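Local atomic coordinates of transthyretin-like protein (Klebsiella pneumoniae subsp. pneumoniae, PDB entry 3QVA), a protein that probably catalyses the hydrolysis of 5-hydroxyisourate to 2-oxo-4-hydroxy-4-carboxy-5-ureidoimidazoline, a step of purine metabolism, and assembles as a homotetramer. Residues Leu65-Gly70 with Leu101-Ala106. Residues are numbered along the deposited sequence; the frame is centred on the assembly and turned at random.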
# COMPACT_ATOMS: atom_id res chain seq x y z
N LEU A 65 -12.12 3.12 -13.38
CA LEU A 65 -11.36 1.97 -13.88
C LEU A 65 -11.61 0.79 -12.97
O LEU A 65 -11.39 0.90 -11.77
CB LEU A 65 -9.86 2.25 -13.87
CG LEU A 65 -9.03 2.60 -15.10
CD1 LEU A 65 -7.55 2.50 -14.69
CD2 LEU A 65 -9.30 1.70 -16.30
N THR A 66 -12.05 -0.33 -13.53
CA THR A 66 -12.38 -1.49 -12.70
C THR A 66 -11.60 -2.72 -13.13
O THR A 66 -11.76 -3.20 -14.26
CB THR A 66 -13.89 -1.79 -12.75
OG1 THR A 66 -14.62 -0.62 -12.36
CG2 THR A 66 -14.23 -2.96 -11.81
N ALA A 67 -10.77 -3.23 -12.23
CA ALA A 67 -10.00 -4.44 -12.49
C ALA A 67 -10.71 -5.64 -11.88
O ALA A 67 -11.09 -5.61 -10.71
CB ALA A 67 -8.58 -4.32 -11.93
N GLU A 68 -10.92 -6.68 -12.68
CA GLU A 68 -11.65 -7.84 -12.22
C GLU A 68 -10.70 -8.78 -11.48
O GLU A 68 -10.36 -9.87 -11.96
CB GLU A 68 -12.36 -8.52 -13.39
CG GLU A 68 -13.44 -7.64 -14.01
CD GLU A 68 -14.63 -7.44 -13.08
OE1 GLU A 68 -14.99 -8.40 -12.37
OE2 GLU A 68 -15.19 -6.32 -13.04
N THR A 69 -10.28 -8.35 -10.30
CA THR A 69 -9.24 -9.04 -9.56
C THR A 69 -9.72 -10.34 -8.92
O THR A 69 -9.00 -11.35 -8.91
CB THR A 69 -8.64 -8.12 -8.48
OG1 THR A 69 -9.69 -7.63 -7.64
CG2 THR A 69 -7.93 -6.93 -9.14
N GLY A 70 -10.95 -10.33 -8.40
CA GLY A 70 -11.52 -11.50 -7.74
C GLY A 70 -11.64 -12.67 -8.70
O GLY A 70 -11.28 -13.81 -8.35
N LEU A 101 -2.33 4.76 -13.63
CA LEU A 101 -2.98 4.39 -12.38
C LEU A 101 -2.85 2.88 -12.13
O LEU A 101 -3.73 2.11 -12.54
CB LEU A 101 -4.45 4.82 -12.39
CG LEU A 101 -4.78 6.31 -12.60
CD1 LEU A 101 -6.28 6.51 -12.73
CD2 LEU A 101 -4.23 7.18 -11.48
N PRO A 102 -1.75 2.46 -11.48
CA PRO A 102 -1.52 1.04 -11.25
C PRO A 102 -2.41 0.44 -10.17
O PRO A 102 -3.00 1.17 -9.37
CB PRO A 102 -0.05 0.98 -10.78
CG PRO A 102 0.54 2.31 -11.21
CD PRO A 102 -0.58 3.27 -11.08
N PHE A 103 -2.52 -0.89 -10.20
CA PHE A 103 -3.17 -1.69 -9.16
C PHE A 103 -2.10 -2.60 -8.57
O PHE A 103 -1.52 -3.42 -9.29
CB PHE A 103 -4.24 -2.60 -9.77
CG PHE A 103 -5.46 -1.88 -10.31
CD1 PHE A 103 -6.62 -1.80 -9.55
CD2 PHE A 103 -5.45 -1.35 -11.60
CE1 PHE A 103 -7.76 -1.16 -10.04
CE2 PHE A 103 -6.59 -0.70 -12.11
CZ PHE A 103 -7.75 -0.61 -11.33
N LEU A 104 -1.85 -2.48 -7.27
CA LEU A 104 -0.98 -3.43 -6.58
C LEU A 104 -1.90 -4.37 -5.83
O LEU A 104 -2.55 -3.95 -4.88
CB LEU A 104 -0.03 -2.71 -5.62
CG LEU A 104 0.80 -1.55 -6.16
CD1 LEU A 104 1.78 -1.06 -5.10
CD2 LEU A 104 1.54 -1.95 -7.43
N ILE A 105 -1.96 -5.64 -6.24
CA ILE A 105 -3.01 -6.53 -5.75
C ILE A 105 -2.48 -7.76 -5.01
O ILE A 105 -1.35 -8.20 -5.22
CB ILE A 105 -3.98 -6.96 -6.90
CG1 ILE A 105 -3.32 -7.97 -7.85
CG2 ILE A 105 -4.47 -5.73 -7.65
CD1 ILE A 105 -4.27 -8.56 -8.90
N ALA A 106 -3.34 -8.29 -4.14
CA ALA A 106 -3.08 -9.51 -3.39
C ALA A 106 -4.42 -10.04 -2.92
O ALA A 106 -5.40 -9.28 -2.84
CB ALA A 106 -2.16 -9.22 -2.18
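F103 holds CG anti to its own carbonyl carbon (chi1 -69°), and its ring meets A67 with a face. T69 has CG2 anti to its carbonyl carbon, beside the backbone N, and this methyl meets I105. The two segments belong to facing sheets of the transthyretin-fold beta sandwich. Strand 62-67 lies inside a four-stranded antiparallel sheet. Strand 99-106 pairs with strands 12-18 and 109-113 in the other sheet. The two segments run nearly parallel, 14° apart, and the contact is made by side chains in the buried interior between the sheets.

The central pair is a CH-pi contact. A67 CB sits over the middle of the F103 ring, 3.8 Å from its centroid and 13° off the ring normal. Its nearest ring atoms are F103 CE1 and F103 CZ, both at 3.8 Å. The edge of the same ring faces the backbone of L65: L65 O lies in the ring plane, 4.0 Å from F103 CZ. A polarised ring C-H at this edge would suit a carbonyl oxygen, although the approach is long. L65 CD1 comes within 4.2 Å of F103 CE2. A85 and I87 of strand 82-90 and W110 of strand 109-113 also pack on F103.

Strand 62-67 gives way to helix 69-75 through an inverse gamma turn centred on E68. T69 N donates a weak hydrogen bond of 2.9 Å to A67 O across this turn. E68, at the N-cap position, forms a salt bridge with R84. T69 opens the helix, and its CG2 touches I105 of the facing sheet. The T69 and I105 side chains cross at a slant, with T69 CG2 lying 4.0 Å from both I105 CG2 and I105 CD1.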